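Local coordinates for putative type VI secretion protein (Escherichia coli, PDB 6SKI), which acts as a toxic phospholipase effector of the type VI secretion system, probably hydrolysing membrane phospholipids, and is carried on the VgrG spike, at residues Tyr95-Asn101 with Ile313-Pro319; Asn101-Leu105 with Ala417-Leu421. The contacts are given in a common frame with arbitrary orientation. Residues are numbered along the deposited sequence.

Contact 1: Tyr95-Asn101 with Ile313-Pro319; sequences YRGYYSN and IGGGYNP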
ATOM      1  N   TYR A  95      16.077  -6.665  -3.935  1.00 57.14           N
ATOM      2  CA  TYR A  95      15.141  -6.368  -5.007  1.00 57.14           C
ATOM      3  C   TYR A  95      14.574  -4.965  -4.846  1.00 57.14           C
ATOM      4  O   TYR A  95      14.124  -4.586  -3.761  1.00 57.14           O
ATOM      5  CB  TYR A  95      14.012  -7.398  -5.017  1.00 57.14           C
ATOM      6  CG  TYR A  95      12.863  -7.060  -5.939  1.00 57.14           C
ATOM      7  CD1 TYR A  95      11.666  -6.572  -5.437  1.00 57.14           C
ATOM      8  CD2 TYR A  95      12.973  -7.238  -7.308  1.00 57.14           C
ATOM      9  CE1 TYR A  95      10.614  -6.266  -6.273  1.00 57.14           C
ATOM     10  CE2 TYR A  95      11.926  -6.935  -8.152  1.00 57.14           C
ATOM     11  CZ  TYR A  95      10.749  -6.449  -7.631  1.00 57.14           C
ATOM     12  OH  TYR A  95       9.703  -6.145  -8.469  1.00 57.14           O
ATOM     13  N   ARG A  96      14.600  -4.193  -5.926  1.00 57.78           N
ATOM     14  CA  ARG A  96      13.927  -2.906  -5.993  1.00 57.78           C
ATOM     15  C   ARG A  96      12.730  -3.011  -6.923  1.00 57.78           C
ATOM     16  O   ARG A  96      12.844  -3.520  -8.041  1.00 57.78           O
ATOM     17  CB  ARG A  96      14.863  -1.803  -6.485  1.00 57.78           C
ATOM     18  CG  ARG A  96      14.318  -0.409  -6.248  1.00 57.78           C
ATOM     19  CD  ARG A  96      14.951   0.613  -7.174  1.00 57.78           C
ATOM     20  NE  ARG A  96      14.827   1.978  -6.669  1.00 57.78           N
ATOM     21  CZ  ARG A  96      15.403   2.434  -5.559  1.00 57.78           C
ATOM     22  NH1 ARG A  96      16.175   1.645  -4.824  1.00 57.78           N
ATOM     23  NH2 ARG A  96      15.217   3.692  -5.191  1.00 57.78           N
ATOM     24  N   GLY A  97      11.582  -2.518  -6.460  1.00 54.42           N
ATOM     25  CA  GLY A  97      10.369  -2.566  -7.242  1.00 54.42           C
ATOM     26  C   GLY A  97      10.241  -1.386  -8.181  1.00 54.42           C
ATOM     27  O   GLY A  97      11.093  -0.504  -8.253  1.00 54.42           O
ATOM     28  N   TYR A  98       9.141  -1.382  -8.917  1.00 51.20           N
ATOM     29  CA  TYR A  98       8.813  -0.322  -9.853  1.00 51.20           C
ATOM     30  C   TYR A  98       7.658   0.494  -9.288  1.00 51.20           C
ATOM     31  O   TYR A  98       7.149   0.222  -8.200  1.00 51.20           O
ATOM     32  CB  TYR A  98       8.474  -0.913 -11.222  1.00 51.20           C
ATOM     33  CG  TYR A  98       8.480   0.072 -12.366  1.00 51.20           C
ATOM     34  CD1 TYR A  98       9.568   0.893 -12.596  1.00 51.20           C
ATOM     35  CD2 TYR A  98       7.399   0.163 -13.227  1.00 51.20           C
ATOM     36  CE1 TYR A  98       9.574   1.787 -13.644  1.00 51.20           C
ATOM     37  CE2 TYR A  98       7.397   1.050 -14.277  1.00 51.20           C
ATOM     38  CZ  TYR A  98       8.487   1.860 -14.482  1.00 51.20           C
ATOM     39  OH  TYR A  98       8.487   2.748 -15.530  1.00 51.20           O
ATOM     40  N   TYR A  99       7.252   1.510 -10.038  1.00 49.13           N
ATOM     41  CA  TYR A  99       6.118   2.326  -9.634  1.00 49.13           C
ATOM     42  C   TYR A  99       4.867   1.467  -9.526  1.00 49.13           C
ATOM     43  O   TYR A  99       4.567   0.664 -10.412  1.00 49.13           O
ATOM     44  CB  TYR A  99       5.905   3.449 -10.644  1.00 49.13           C
ATOM     45  CG  TYR A  99       6.977   4.503 -10.603  1.00 49.13           C
ATOM     46  CD1 TYR A  99       7.360   5.081  -9.404  1.00 49.13           C
ATOM     47  CD2 TYR A  99       7.616   4.915 -11.761  1.00 49.13           C
ATOM     48  CE1 TYR A  99       8.341   6.043  -9.359  1.00 49.13           C
ATOM     49  CE2 TYR A  99       8.601   5.876 -11.727  1.00 49.13           C
ATOM     50  CZ  TYR A  99       8.959   6.438 -10.523  1.00 49.13           C
ATOM     51  OH  TYR A  99       9.942   7.399 -10.482  1.00 49.13           O
ATOM     52  N   SER A 100       4.138   1.634  -8.430  1.00 44.98           N
ATOM     53  CA  SER A 100       2.914   0.876  -8.214  1.00 44.98           C
ATOM     54  C   SER A 100       1.766   1.575  -8.928  1.00 44.98           C
ATOM     55  O   SER A 100       1.945   2.596  -9.595  1.00 44.98           O
ATOM     56  CB  SER A 100       2.638   0.719  -6.724  1.00 44.98           C
ATOM     57  OG  SER A 100       2.987   1.892  -6.017  1.00 44.98           O
ATOM     58  N   ASN A 101       0.561   1.041  -8.781  1.00 42.82           N
ATOM     59  CA  ASN A 101      -0.615   1.674  -9.351  1.00 42.82           C
ATOM     60  C   ASN A 101      -1.114   2.822  -8.492  1.00 42.82           C
ATOM     61  O   ASN A 101      -1.858   3.671  -8.989  1.00 42.82           O
ATOM     62  CB  ASN A 101      -1.732   0.645  -9.531  1.00 42.82           C
ATOM     63  CG  ASN A 101      -1.619  -0.110 -10.831  1.00 42.82           C
ATOM     64  OD1 ASN A 101      -0.873   0.281 -11.724  1.00 42.82           O
ATOM     65  ND2 ASN A 101      -2.352  -1.206 -10.942  1.00 42.82           N
ATOM     66  N   ILE A 313      -1.449  -6.772  -9.751  1.00 44.28           N
ATOM     67  CA  ILE A 313      -2.694  -6.074  -9.497  1.00 44.28           C
ATOM     68  C   ILE A 313      -2.428  -4.677  -8.966  1.00 44.28           C
ATOM     69  O   ILE A 313      -3.062  -3.710  -9.388  1.00 44.28           O
ATOM     70  CB  ILE A 313      -3.580  -6.877  -8.520  1.00 44.28           C
ATOM     71  CG1 ILE A 313      -3.843  -8.277  -9.070  1.00 44.28           C
ATOM     72  CG2 ILE A 313      -4.871  -6.142  -8.238  1.00 44.28           C
ATOM     73  CD1 ILE A 313      -4.665  -8.314 -10.319  1.00 44.28           C
ATOM     74  N   GLY A 314      -1.472  -4.546  -8.055  1.00 43.57           N
ATOM     75  CA  GLY A 314      -1.144  -3.243  -7.533  1.00 43.57           C
ATOM     76  C   GLY A 314       0.072  -2.583  -8.130  1.00 43.57           C
ATOM     77  O   GLY A 314       0.427  -1.480  -7.706  1.00 43.57           O
ATOM     78  N   GLY A 315       0.725  -3.213  -9.097  1.00 43.68           N
ATOM     79  CA  GLY A 315       1.920  -2.659  -9.692  1.00 43.68           C
ATOM     80  C   GLY A 315       3.154  -2.901  -8.840  1.00 43.68           C
ATOM     81  O   GLY A 315       3.080  -3.229  -7.658  1.00 43.68           O
ATOM     82  N   GLY A 316       4.315  -2.729  -9.461  1.00 46.95           N
ATOM     83  CA  GLY A 316       5.550  -2.883  -8.723  1.00 46.95           C
ATOM     84  C   GLY A 316       6.595  -3.739  -9.401  1.00 46.95           C
ATOM     85  O   GLY A 316       7.645  -4.017  -8.817  1.00 46.95           O
ATOM     86  N   TYR A 317       6.323  -4.171 -10.627  1.00 47.95           N
ATOM     87  CA  TYR A 317       7.245  -5.000 -11.390  1.00 47.95           C
ATOM     88  C   TYR A 317       7.913  -4.153 -12.461  1.00 47.95           C
ATOM     89  O   TYR A 317       7.237  -3.419 -13.187  1.00 47.95           O
ATOM     90  CB  TYR A 317       6.522  -6.184 -12.029  1.00 47.95           C
ATOM     91  CG  TYR A 317       6.207  -7.308 -11.072  1.00 47.95           C
ATOM     92  CD1 TYR A 317       7.204  -7.908 -10.322  1.00 47.95           C
ATOM     93  CD2 TYR A 317       4.916  -7.785 -10.938  1.00 47.95           C
ATOM     94  CE1 TYR A 317       6.920  -8.937  -9.455  1.00 47.95           C
ATOM     95  CE2 TYR A 317       4.625  -8.818 -10.078  1.00 47.95           C
ATOM     96  CZ  TYR A 317       5.628  -9.388  -9.337  1.00 47.95           C
ATOM     97  OH  TYR A 317       5.337 -10.418  -8.476  1.00 47.95           O
ATOM     98  N   ASN A 318       9.236  -4.255 -12.551  1.00 50.46           N
ATOM     99  CA  ASN A 318       9.986  -3.453 -13.503  1.00 50.46           C
ATOM    100  C   ASN A 318       9.717  -3.910 -14.936  1.00 50.46           C
ATOM    101  O   ASN A 318       9.401  -5.079 -15.177  1.00 50.46           O
ATOM    102  CB  ASN A 318      11.476  -3.517 -13.190  1.00 50.46           C
ATOM    103  CG  ASN A 318      11.757  -3.440 -11.712  1.00 50.46           C
ATOM    104  OD1 ASN A 318      11.423  -4.347 -10.959  1.00 50.46           O
ATOM    105  ND2 ASN A 318      12.358  -2.341 -11.283  1.00 50.46           N
ATOM    106  N   PRO A 319       9.827  -3.004 -15.904  1.00 52.02           N
ATOM    107  CA  PRO A 319       9.538  -3.359 -17.294  1.00 52.02           C
ATOM    108  C   PRO A 319      10.563  -4.322 -17.874  1.00 52.02           C
ATOM    109  O   PRO A 319      11.622  -4.579 -17.298  1.00 52.02           O
ATOM    110  CB  PRO A 319       9.584  -2.004 -18.009  1.00 52.02           C
ATOM    111  CG  PRO A 319       9.286  -1.022 -16.920  1.00 52.02           C
ATOM    112  CD  PRO A 319      10.079  -1.561 -15.779  1.00 52.02           C
TER

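Contact 2: Asn101-Leu105 with Ala417-Leu421; sequences NIHWL and ANVCL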
ATOM      1  N   ASN A 101       0.561   1.041  -8.781  1.00 42.82           N
ATOM      2  CA  ASN A 101      -0.615   1.674  -9.351  1.00 42.82           C
ATOM      3  C   ASN A 101      -1.114   2.822  -8.492  1.00 42.82           C
ATOM      4  O   ASN A 101      -1.858   3.671  -8.989  1.00 42.82           O
ATOM      5  CB  ASN A 101      -1.732   0.645  -9.531  1.00 42.82           C
ATOM      6  CG  ASN A 101      -1.619  -0.110 -10.831  1.00 42.82           C
ATOM      7  OD1 ASN A 101      -0.873   0.281 -11.724  1.00 42.82           O
ATOM      8  ND2 ASN A 101      -2.352  -1.206 -10.942  1.00 42.82           N
ATOM      9  N   ILE A 102      -0.699   2.876  -7.227  1.00 42.53           N
ATOM     10  CA  ILE A 102      -1.008   4.028  -6.391  1.00 42.53           C
ATOM     11  C   ILE A 102      -0.204   5.235  -6.845  1.00 42.53           C
ATOM     12  O   ILE A 102      -0.698   6.367  -6.835  1.00 42.53           O
ATOM     13  CB  ILE A 102      -0.756   3.690  -4.911  1.00 42.53           C
ATOM     14  CG1 ILE A 102      -1.675   2.553  -4.472  1.00 42.53           C
ATOM     15  CG2 ILE A 102      -0.965   4.907  -4.039  1.00 42.53           C
ATOM     16  CD1 ILE A 102      -3.133   2.872  -4.630  1.00 42.53           C
ATOM     17  N   HIS A 103       1.037   5.011  -7.278  1.00 44.16           N
ATOM     18  CA  HIS A 103       1.827   6.082  -7.873  1.00 44.16           C
ATOM     19  C   HIS A 103       1.129   6.668  -9.093  1.00 44.16           C
ATOM     20  O   HIS A 103       1.031   7.890  -9.245  1.00 44.16           O
ATOM     21  CB  HIS A 103       3.208   5.553  -8.253  1.00 44.16           C
ATOM     22  CG  HIS A 103       4.084   6.571  -8.911  1.00 44.16           C
ATOM     23  ND1 HIS A 103       4.177   6.695 -10.279  1.00 44.16           N
ATOM     24  CD2 HIS A 103       4.918   7.500  -8.391  1.00 44.16           C
ATOM     25  CE1 HIS A 103       5.020   7.667 -10.574  1.00 44.16           C
ATOM     26  NE2 HIS A 103       5.486   8.170  -9.446  1.00 44.16           N
ATOM     27  N   TRP A 104       0.627   5.804  -9.973  1.00 45.39           N
ATOM     28  CA  TRP A 104      -0.003   6.274 -11.200  1.00 45.39           C
ATOM     29  C   TRP A 104      -1.348   6.924 -10.916  1.00 45.39           C
ATOM     30  O   TRP A 104      -1.726   7.892 -11.583  1.00 45.39           O
ATOM     31  CB  TRP A 104      -0.155   5.115 -12.178  1.00 45.39           C
ATOM     32  CG  TRP A 104       1.151   4.565 -12.626  1.00 45.39           C
ATOM     33  CD1 TRP A 104       1.588   3.287 -12.485  1.00 45.39           C
ATOM     34  CD2 TRP A 104       2.200   5.277 -13.287  1.00 45.39           C
ATOM     35  NE1 TRP A 104       2.845   3.155 -13.013  1.00 45.39           N
ATOM     36  CE2 TRP A 104       3.243   4.365 -13.514  1.00 45.39           C
ATOM     37  CE3 TRP A 104       2.356   6.599 -13.711  1.00 45.39           C
ATOM     38  CZ2 TRP A 104       4.426   4.729 -14.145  1.00 45.39           C
ATOM     39  CZ3 TRP A 104       3.528   6.958 -14.335  1.00 45.39           C
ATOM     40  CH2 TRP A 104       4.549   6.028 -14.546  1.00 45.39           C
ATOM     41  N   LEU A 105      -2.090   6.401  -9.941  1.00 42.96           N
ATOM     42  CA  LEU A 105      -3.335   7.045  -9.543  1.00 42.96           C
ATOM     43  C   LEU A 105      -3.070   8.421  -8.952  1.00 42.96           C
ATOM     44  O   LEU A 105      -3.839   9.360  -9.185  1.00 42.96           O
ATOM     45  CB  LEU A 105      -4.078   6.168  -8.541  1.00 42.96           C
ATOM     46  CG  LEU A 105      -4.870   4.991  -9.100  1.00 42.96           C
ATOM     47  CD1 LEU A 105      -5.345   4.117  -7.965  1.00 42.96           C
ATOM     48  CD2 LEU A 105      -6.034   5.451  -9.943  1.00 42.96           C
ATOM     49  N   ALA A 417      -0.610  -4.653 -14.783  1.00 43.72           N
ATOM     50  CA  ALA A 417      -0.923  -3.665 -13.771  1.00 43.72           C
ATOM     51  C   ALA A 417      -1.459  -2.385 -14.381  1.00 43.72           C
ATOM     52  O   ALA A 417      -2.172  -1.648 -13.700  1.00 43.72           O
ATOM     53  CB  ALA A 417       0.314  -3.359 -12.927  1.00 43.72           C
ATOM     54  N   ASN A 418      -1.203  -2.145 -15.666  1.00 45.08           N
ATOM     55  CA  ASN A 418      -1.860  -1.042 -16.354  1.00 45.08           C
ATOM     56  C   ASN A 418      -3.333  -1.350 -16.584  1.00 45.08           C
ATOM     57  O   ASN A 418      -4.186  -0.462 -16.486  1.00 45.08           O
ATOM     58  CB  ASN A 418      -1.152  -0.761 -17.674  1.00 45.08           C
ATOM     59  CG  ASN A 418       0.272  -0.301 -17.479  1.00 45.08           C
ATOM     60  OD1 ASN A 418       0.618   0.256 -16.440  1.00 45.08           O
ATOM     61  ND2 ASN A 418       1.112  -0.539 -18.475  1.00 45.08           N
ATOM     62  N   VAL A 419      -3.652  -2.612 -16.872  1.00 44.48           N
ATOM     63  CA  VAL A 419      -5.048  -3.021 -16.977  1.00 44.48           C
ATOM     64  C   VAL A 419      -5.745  -2.864 -15.634  1.00 44.48           C
ATOM     65  O   VAL A 419      -6.868  -2.352 -15.554  1.00 44.48           O
ATOM     66  CB  VAL A 419      -5.138  -4.469 -17.491  1.00 44.48           C
ATOM     67  CG1 VAL A 419      -6.580  -4.927 -17.548  1.00 44.48           C
ATOM     68  CG2 VAL A 419      -4.476  -4.594 -18.847  1.00 44.48           C
ATOM     69  N   CYS A 420      -5.087  -3.294 -14.556  1.00 43.81           N
ATOM     70  CA  CYS A 420      -5.678  -3.130 -13.232  1.00 43.81           C
ATOM     71  C   CYS A 420      -5.831  -1.657 -12.871  1.00 43.81           C
ATOM     72  O   CYS A 420      -6.818  -1.267 -12.234  1.00 43.81           O
ATOM     73  CB  CYS A 420      -4.824  -3.857 -12.201  1.00 43.81           C
ATOM     74  SG  CYS A 420      -4.753  -5.631 -12.488  1.00 43.81           S
ATOM     75  N   LEU A 421      -4.873  -0.831 -13.292  1.00 43.33           N
ATOM     76  CA  LEU A 421      -4.984   0.611 -13.137  1.00 43.33           C
ATOM     77  C   LEU A 421      -6.221   1.145 -13.837  1.00 43.33           C
ATOM     78  O   LEU A 421      -6.946   1.975 -13.287  1.00 43.33           O
ATOM     79  CB  LEU A 421      -3.737   1.282 -13.703  1.00 43.33           C
ATOM     80  CG  LEU A 421      -3.617   2.783 -13.488  1.00 43.33           C
ATOM     81  CD1 LEU A 421      -3.580   3.117 -12.015  1.00 43.33           C
ATOM     82  CD2 LEU A 421      -2.393   3.290 -14.194  1.00 43.33           C
TER

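Contact 1: Tyr95-Asn101 with Ile313-Pro319
Two loops without regular secondary structure run alongside each other here, CA atoms of Ser100 and Gly315 being 4.0 Å apart and those of Tyr98 and Gly316 4.3 Å. Two backbone hydrogen bonds pin them, from Tyr98 N to Gly316 O (3.0 Å) and from Asn101 N to Gly314 O (2.7 Å), and Gly316 CA lies 3.5 Å from Tyr98 O in a CA-H...O contact. The 313-319 loop belongs to the Tle1-like catalytic domain, of the alpha/beta-hydrolase clan, and follows His310, part of a probable Ser197-His310-Asp245 triad; the side chain of Ile313 lies near that triad without touching it. Gly315 permits the close approach: a CB on it, where phi is positive, would clash with Asn101 N and Ser100 CA. At the backbone angles of Gly316, a CB would instead be jammed against Gly315 O. Ser100 occupies the N-cap position of helix 101-108 but makes no capping bond; its OG instead bonds Asp44. At the other end, Tyr95 reaches across with its hydroxyl, which is hydrogen-bonded to Glu326, and Glu326 also accepts a bond from Asn318 N, so this carboxylate ties the two loops together. The CA-to-CB bond of Tyr98 points toward residues 313-319, and Pro319 lies over one face of its ring in a CH-pi contact, Pro319 CD sitting 3.8 Å from the centroid of the Tyr98 ring, almost on the normal.

Contact 2: Asn101-Leu105 with Ala417-Leu421
This is a buried helix-helix contact in which the first turn of helix 101-108 meets the early part of helix 416-431. The short segments cross at -47°, their axes 10.3 Å apart at closest approach, and the join is small, with 262 Å² buried in total. Asn101 and Leu421 bring the backbones nearest, at 5.9 Å between CA atoms. The CA-to-CB bond of Asn101 points toward helix 416-431, and Asn101 ND2 donates a hydrogen bond to Ala417 O at 2.8 Å. Ala417 O also accepts the backbone bond from Leu421 N (2.9 Å), so the amide adds a second donor to an oxygen already used within its own helix. A weak bond to Ile313 O engages the same ND2, which thereby links helix 416-431 to the loop 313-319. The surroundings are those of an alpha/beta-hydrolase-like core: Ile102, turned away from helix 416-431, and Leu105 both pack on Phe42 of strand 22-43 and Phe194 of strand 184-195, neighbours in the central sheet. Leu105 also touches Met424 and Leu425, further along helix 416-431. Apolar contact between the two segments centres on Leu421, whose methyl end touches both Trp104 and Leu105. Leu421 CD2 lies 3.5 Å from Trp104 CB, Leu421 CD1 3.7 Å from Leu105 CG, and Leu421 CB 3.6 Å from Asn101 OD1.

Overall arrangement
Contacts 1 and 2 have centres about 10 Å apart and share Asn101, where the loop 95-101 passes into helix 101-108. Along the chain their segments alternate: 95-101, then 101-105, 313-319 and finally 417-421. The second segments also meet directly, Gly315 CA lying 3.7 Å from Ala417 CB and Ile313 O 3.3 Å from Cys420 CB. Three parts distant in sequence therefore converge beside the central sheet: the start of helix 101-108, the loop 313-319 and helix 416-431. Since that loop follows the probable triad histidine, His310, the two contacts join the neighbourhood of the presumed active site to helices on both sides of it in sequence.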